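Local coordinates for type 3A cellulose-binding domain protein (Clostridium thermocellum, PDB 4B9P) that probably binds cellulose outside the cell as the family 3 carbohydrate-binding, biomass-sensing module of the membrane-bound anti-sigma factor RsgI2, at residues 43-48 against 151-156; 47-52 against 83-88. All blocks are in the same frame, centred on the assembly; numbering follows the deposited sequence.

Contact 1: 43-48 against 151-156; sequences KIRYYY and KITVYI
Arg45 of 43-48 lies across Tyr155 of 151-156 on one face of an antiparallel sheet in the beta-sandwich of this family 3 carbohydrate-binding module. The two side chains cross at about a right angle. Arg45 is extended from CG to NE, and its CD comes to 3.6 Å from Tyr155 CE1. The guanidinium is turned 47° from the ring plane, with Tyr155 CE1 over one of its faces. Its charge is paired beyond the contact, through NE, with Glu89. Tyr47 comes from the same face and meets Tyr155 tip to tip. The Tyr47 ring crosses Thr153 at about a right angle, and OG1 of Thr153 sits at the ring edge, 3.4 Å from Tyr47 CE2. The Tyr155 OH is hydrogen-bonded to Glu165 outside the contact.

On the other face the contact is apolar. CG2 of Ile44 touches CG2 of Ile152 at 3.5 Å. CD1 of Ile152 reaches the edge of the Tyr46 ring, 3.8 Å from Tyr46 CD2. Ile152 and Val154 pack on strand 7-13 of the opposite sheet, so this face belongs to the sandwich core.

Backbone bonds pair Lys43 with Tyr155 and Arg45 with Thr153. Thr153 OG1 lies between its backbone N and carbonyl carbon (chi1 51°), and from there it donates a hydrogen bond to Tyr155 OH, 3.0 Å away.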
loop_
_atom_site.group_PDB
_atom_site.type_symbol
_atom_site.label_atom_id
_atom_site.label_comp_id
_atom_site.label_asym_id
_atom_site.label_seq_id
_atom_site.Cartn_x
_atom_site.Cartn_y
_atom_site.Cartn_z
ATOM N N LYS A 43 -0.652 10.128 -2.215
ATOM C CA LYS A 43 0.126 9.130 -1.467
ATOM C C LYS A 43 -0.867 8.180 -0.815
ATOM O O LYS A 43 -1.929 8.587 -0.324
ATOM C CB LYS A 43 0.953 9.805 -0.380
ATOM C CG LYS A 43 1.950 10.833 -0.883
ATOM C CD LYS A 43 3.018 10.239 -1.777
ATOM C CE LYS A 43 3.983 11.327 -2.256
ATOM N NZ LYS A 43 4.957 10.785 -3.249
ATOM N N ILE A 44 -0.514 6.907 -0.810
ATOM C CA ILE A 44 -1.336 5.851 -0.226
ATOM C C ILE A 44 -0.506 5.145 0.823
ATOM O O ILE A 44 0.643 4.816 0.518
ATOM C CB ILE A 44 -1.741 4.854 -1.312
ATOM C CG1 ILE A 44 -2.526 5.525 -2.445
ATOM C CG2 ILE A 44 -2.565 3.710 -0.714
ATOM C CD1 ILE A 44 -2.626 4.656 -3.681
ATOM N N ARG A 45 -1.050 4.908 2.024
ATOM C CA ARG A 45 -0.253 4.273 3.083
ATOM C C ARG A 45 -0.900 2.990 3.570
ATOM O O ARG A 45 -2.074 2.962 3.950
ATOM C CB ARG A 45 -0.071 5.207 4.290
ATOM C CG ARG A 45 0.734 6.406 3.930
ATOM C CD ARG A 45 0.947 7.273 5.135
ATOM N NE ARG A 45 1.785 8.400 4.758
ATOM C CZ ARG A 45 1.998 9.429 5.550
ATOM N NH1 ARG A 45 1.425 9.461 6.751
ATOM N NH2 ARG A 45 2.762 10.430 5.134
ATOM N N TYR A 46 -0.082 1.937 3.594
ATOM C CA TYR A 46 -0.439 0.633 4.154
ATOM C C TYR A 46 0.377 0.499 5.444
ATOM O O TYR A 46 1.608 0.407 5.380
ATOM C CB TYR A 46 -0.056 -0.487 3.160
ATOM C CG TYR A 46 -0.424 -1.876 3.666
ATOM C CD1 TYR A 46 0.451 -2.617 4.490
ATOM C CD2 TYR A 46 -1.633 -2.483 3.294
ATOM C CE1 TYR A 46 0.088 -3.866 4.974
ATOM C CE2 TYR A 46 -1.994 -3.762 3.765
ATOM C CZ TYR A 46 -1.115 -4.448 4.581
ATOM O OH TYR A 46 -1.524 -5.661 5.002
ATOM N N TYR A 47 -0.302 0.473 6.585
ATOM C CA TYR A 47 0.349 0.480 7.899
ATOM C C TYR A 47 0.524 -0.927 8.448
ATOM O O TYR A 47 -0.381 -1.769 8.324
ATOM C CB TYR A 47 -0.509 1.246 8.893
ATOM C CG TYR A 47 -0.627 2.702 8.636
ATOM C CD1 TYR A 47 0.380 3.587 9.053
ATOM C CD2 TYR A 47 -1.725 3.214 7.940
ATOM C CE1 TYR A 47 0.253 4.958 8.850
ATOM C CE2 TYR A 47 -1.842 4.561 7.712
ATOM C CZ TYR A 47 -0.860 5.429 8.148
ATOM O OH TYR A 47 -1.046 6.782 7.891
ATOM N N TYR A 48 1.669 -1.186 9.080
ATOM C CA TYR A 48 1.945 -2.538 9.550
ATOM C C TYR A 48 3.012 -2.445 10.646
ATOM O O TYR A 48 3.576 -1.376 10.920
ATOM C CB TYR A 48 2.407 -3.420 8.382
ATOM C CG TYR A 48 3.768 -3.078 7.781
ATOM C CD1 TYR A 48 3.925 -2.015 6.877
ATOM C CD2 TYR A 48 4.883 -3.845 8.087
ATOM C CE1 TYR A 48 5.135 -1.696 6.343
ATOM C CE2 TYR A 48 6.125 -3.545 7.511
ATOM C CZ TYR A 48 6.221 -2.475 6.635
ATOM O OH TYR A 48 7.440 -2.166 6.087
ATOM N N LYS A 151 -8.810 1.050 6.260
ATOM C CA LYS A 151 -7.596 1.048 7.085
ATOM C C LYS A 151 -6.331 1.246 6.275
ATOM O O LYS A 151 -5.229 1.070 6.787
ATOM C CB LYS A 151 -7.512 -0.227 7.917
ATOM C CG LYS A 151 -8.541 -0.272 9.038
ATOM C CD LYS A 151 -8.429 -1.602 9.855
ATOM C CE LYS A 151 -7.631 -1.473 11.072
ATOM N NZ LYS A 151 -7.392 -2.880 11.601
ATOM N N ILE A 152 -6.487 1.637 5.018
ATOM C CA ILE A 152 -5.405 2.157 4.187
ATOM C C ILE A 152 -5.762 3.620 3.933
ATOM O O ILE A 152 -6.906 3.934 3.615
ATOM C CB ILE A 152 -5.296 1.367 2.860
ATOM C CG1 ILE A 152 -4.710 -0.027 3.167
ATOM C CG2 ILE A 152 -4.462 2.133 1.813
ATOM C CD1 ILE A 152 -4.835 -0.977 1.971
ATOM N N THR A 153 -4.809 4.535 4.124
ATOM C CA THR A 153 -5.158 5.952 3.986
ATOM C C THR A 153 -4.656 6.510 2.671
ATOM O O THR A 153 -3.716 5.987 2.068
ATOM C CB THR A 153 -4.555 6.786 5.134
ATOM O OG1 THR A 153 -3.155 6.488 5.227
ATOM C CG2 THR A 153 -5.240 6.467 6.461
ATOM N N VAL A 154 -5.304 7.578 2.212
ATOM C CA VAL A 154 -4.925 8.235 0.958
ATOM C C VAL A 154 -4.926 9.737 1.180
ATOM O O VAL A 154 -5.874 10.274 1.772
ATOM C CB VAL A 154 -5.879 7.898 -0.227
ATOM C CG1 VAL A 154 -5.350 8.517 -1.525
ATOM C CG2 VAL A 154 -6.090 6.394 -0.378
ATOM N N TYR A 155 -3.844 10.376 0.741
ATOM C CA TYR A 155 -3.666 11.825 0.876
ATOM C C TYR A 155 -3.530 12.438 -0.510
ATOM O O TYR A 155 -2.900 11.852 -1.397
ATOM C CB TYR A 155 -2.383 12.153 1.646
ATOM C CG TYR A 155 -2.340 11.393 2.927
ATOM C CD1 TYR A 155 -1.916 10.068 2.932
ATOM C CD2 TYR A 155 -2.727 11.968 4.122
ATOM C CE1 TYR A 155 -1.870 9.325 4.080
ATOM C CE2 TYR A 155 -2.683 11.186 5.329
ATOM C CZ TYR A 155 -2.248 9.857 5.273
ATOM O OH TYR A 155 -2.178 9.030 6.383
ATOM N N ILE A 156 -4.128 13.611 -0.718
ATOM C CA ILE A 156 -3.927 14.362 -1.935
ATOM C C ILE A 156 -3.315 15.689 -1.495
ATOM O O ILE A 156 -3.937 16.447 -0.729
ATOM C CB ILE A 156 -5.238 14.606 -2.655
ATOM C CG1 ILE A 156 -5.996 13.287 -2.865
ATOM C CG2 ILE A 156 -4.993 15.276 -3.964
ATOM C CD1 ILE A 156 -7.342 13.409 -3.624
#

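Contact 2: 47-52 against 83-88. With CA (calcium ion), chain B.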
loop_
_atom_site.group_PDB
_atom_site.type_symbol
_atom_site.label_atom_id
_atom_site.label_comp_id
_atom_site.label_asym_id
_atom_site.label_seq_id
_atom_site.Cartn_x
_atom_site.Cartn_y
_atom_site.Cartn_z
ATOM N N TYR A 47 -0.302 0.473 6.585
ATOM C CA TYR A 47 0.349 0.480 7.899
ATOM C C TYR A 47 0.524 -0.927 8.448
ATOM O O TYR A 47 -0.381 -1.769 8.324
ATOM C CB TYR A 47 -0.509 1.246 8.893
ATOM C CG TYR A 47 -0.627 2.702 8.636
ATOM C CD1 TYR A 47 0.380 3.587 9.053
ATOM C CD2 TYR A 47 -1.725 3.214 7.940
ATOM C CE1 TYR A 47 0.253 4.958 8.850
ATOM C CE2 TYR A 47 -1.842 4.561 7.712
ATOM C CZ TYR A 47 -0.860 5.429 8.148
ATOM O OH TYR A 47 -1.046 6.782 7.891
ATOM N N TYR A 48 1.669 -1.186 9.080
ATOM C CA TYR A 48 1.945 -2.538 9.550
ATOM C C TYR A 48 3.012 -2.445 10.646
ATOM O O TYR A 48 3.576 -1.376 10.920
ATOM C CB TYR A 48 2.407 -3.420 8.382
ATOM C CG TYR A 48 3.768 -3.078 7.781
ATOM C CD1 TYR A 48 3.925 -2.015 6.877
ATOM C CD2 TYR A 48 4.883 -3.845 8.087
ATOM C CE1 TYR A 48 5.135 -1.696 6.343
ATOM C CE2 TYR A 48 6.125 -3.545 7.511
ATOM C CZ TYR A 48 6.221 -2.475 6.635
ATOM O OH TYR A 48 7.440 -2.166 6.087
ATOM N N THR A 49 3.273 -3.590 11.276
ATOM C CA THR A 49 4.429 -3.720 12.181
ATOM C C THR A 49 5.484 -4.589 11.512
ATOM O O THR A 49 5.212 -5.715 11.105
ATOM C CB THR A 49 3.999 -4.323 13.512
ATOM O OG1 THR A 49 3.173 -5.471 13.258
ATOM C CG2 THR A 49 3.251 -3.271 14.367
ATOM N N LYS A 50 6.696 -4.030 11.372
ATOM C CA LYS A 50 7.789 -4.734 10.662
ATOM C C LYS A 50 8.310 -5.948 11.417
ATOM O O LYS A 50 9.021 -6.768 10.837
ATOM C CB LYS A 50 8.934 -3.772 10.349
ATOM C CG LYS A 50 9.662 -3.303 11.636
ATOM C CD LYS A 50 10.768 -2.325 11.343
ATOM C CE LYS A 50 11.584 -1.959 12.590
ATOM N NZ LYS A 50 10.761 -1.285 13.604
ATOM N N ASP A 51 7.951 -6.075 12.698
ATOM C CA ASP A 51 8.371 -7.208 13.496
ATOM C C ASP A 51 9.896 -7.261 13.476
ATOM O O ASP A 51 10.523 -6.235 13.757
ATOM C CB ASP A 51 7.659 -8.477 13.025
ATOM C CG ASP A 51 6.136 -8.263 12.845
ATOM O OD1 ASP A 51 5.495 -7.555 13.669
ATOM O OD2 ASP A 51 5.583 -8.813 11.885
ATOM N N GLN A 52 10.523 -8.414 13.209
ATOM C CA GLN A 52 11.993 -8.460 13.149
ATOM C C GLN A 52 12.536 -8.541 11.722
ATOM O O GLN A 52 13.701 -8.858 11.523
ATOM C CB GLN A 52 12.495 -9.625 14.007
ATOM C CG GLN A 52 12.200 -9.401 15.493
ATOM C CD GLN A 52 12.727 -10.523 16.323
ATOM O OE1 GLN A 52 12.121 -11.623 16.389
ATOM N NE2 GLN A 52 13.878 -10.303 16.928
ATOM N N ASN A 83 -0.063 -1.787 16.362
ATOM C CA ASN A 83 -0.267 -2.399 15.036
ATOM C C ASN A 83 0.240 -1.545 13.896
ATOM O O ASN A 83 -0.011 -1.839 12.718
ATOM C CB ASN A 83 -1.726 -2.825 14.813
ATOM C CG ASN A 83 -2.195 -3.751 15.884
ATOM O OD1 ASN A 83 -1.752 -4.873 15.934
ATOM N ND2 ASN A 83 -3.070 -3.303 16.751
ATOM N N ALA A 84 1.021 -0.522 14.238
ATOM C CA ALA A 84 1.579 0.323 13.170
ATOM C C ALA A 84 2.888 0.963 13.604
ATOM O O ALA A 84 2.881 1.979 14.313
ATOM C CB ALA A 84 0.569 1.408 12.734
ATOM N N ASP A 85 4.009 0.378 13.202
ATOM C CA ASP A 85 5.256 1.057 13.400
ATOM C C ASP A 85 5.940 1.381 12.088
ATOM O O ASP A 85 7.028 1.976 12.114
ATOM C CB ASP A 85 6.233 0.344 14.368
ATOM C CG ASP A 85 6.966 -0.885 13.762
ATOM O OD1 ASP A 85 6.631 -1.316 12.609
ATOM O OD2 ASP A 85 7.890 -1.410 14.454
ATOM N N SER A 86 5.317 1.033 10.957
ATOM C CA SER A 86 5.916 1.252 9.640
ATOM C C SER A 86 4.765 1.473 8.696
ATOM O O SER A 86 3.619 1.087 8.995
ATOM C CB SER A 86 6.645 0.004 9.197
ATOM O OG SER A 86 7.702 -0.320 10.085
ATOM N N TYR A 87 5.041 2.045 7.526
ATOM C CA TYR A 87 4.041 2.000 6.474
ATOM C C TYR A 87 4.762 1.915 5.145
ATOM O O TYR A 87 5.899 2.378 4.988
ATOM C CB TYR A 87 3.045 3.182 6.476
ATOM C CG TYR A 87 3.647 4.551 6.503
ATOM C CD1 TYR A 87 3.999 5.214 5.318
ATOM C CD2 TYR A 87 3.841 5.217 7.701
ATOM C CE1 TYR A 87 4.521 6.523 5.369
ATOM C CE2 TYR A 87 4.347 6.499 7.756
ATOM C CZ TYR A 87 4.691 7.147 6.586
ATOM O OH TYR A 87 5.211 8.416 6.667
ATOM N N VAL A 88 4.096 1.285 4.188
ATOM C CA VAL A 88 4.478 1.378 2.801
ATOM C C VAL A 88 3.773 2.591 2.243
ATOM O O VAL A 88 2.560 2.695 2.345
ATOM C CB VAL A 88 3.980 0.116 2.038
ATOM C CG1 VAL A 88 4.437 0.186 0.594
ATOM C CG2 VAL A 88 4.450 -1.165 2.733
HETATM CA CA CA B . 3.589 -7.394 11.846
HETATM O O HOH W 1 9.636 1.011 12.439
HETATM O O HOH W 2 7.085 -4.033 14.589
HETATM O O HOH W 3 3.965 -7.748 9.422
#
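Lys50 meets Asp85 twice, through its backbone N and its NZ. In the chain Lys50 lies between two calcium ligands, Thr49 and Asp51. At the start of the loop, Thr49 binds the calcium ion through O at 2.5 Å and OG1 at 2.4 Å. Asp51 adds both carboxylate oxygens, and a water is a further ligand. Asp132, Ser135 and Asp136 complete the shell.

Asp85 stands behind these ligands as second shell. Lys50 N donates to Asp85 OD1 at 3.0 Å, on the syn side and somewhat out of the carboxylate plane. Lys50 NZ forms a salt bridge with Asp85 OD2, also 3.0 Å, coming from above that plane. The Lys50 chain bends at its last torsion (chi4 -63°), which turns NZ to the carboxylate. One water joins Asp51 N to Asp85 OD2. Another joins Lys50 NZ to the Asp85 carbonyl O. Asp85 is held in turn by Ser86 OG, which donates to OD1 from the face opposite to Lys50 N.

Next comes the strand pairing. Tyr48 N donates to Ser86 O, and Tyr48 O accepts from both Asp85 N and Ser86 N. CB of Ser86 sits over one face of the Tyr48 ring, 3.8 Å from its centroid, a CH-pi contact. CG2 of Val88 touches Tyr48 CE1 at 3.7 Å. The ring's hydroxyl bonds to Glu56. On the other face of the sheet, Tyr47 and Tyr87 lie side by side and point the same way, with ring planes at 64°.

Two residues facing Tyr48 make a classic beta bulge. It adjoins the calcium site of this family 3 carbohydrate-binding module, where strand 42-48 ends.

Overall arrangement
Both contacts use strand 42-48, which runs between 152-156 and 84-92 in one sheet. Contact 1 pairs it with the first neighbour and contact 2 with the second, and Tyr47 takes part in both. A probable hydrogen bond from Val88 N to Tyr46 O links them directly. Contact 1 is the more buried. It is a regular strand pairing, with an apolar face in the sandwich core and a polar, aromatic face on the other side. Contact 2 lies further from the centre of the chain and is partly buried. There the regular pairing gives way to a bulge, a salt bridge, bridging waters and a bound metal, as the strand passes into a loop.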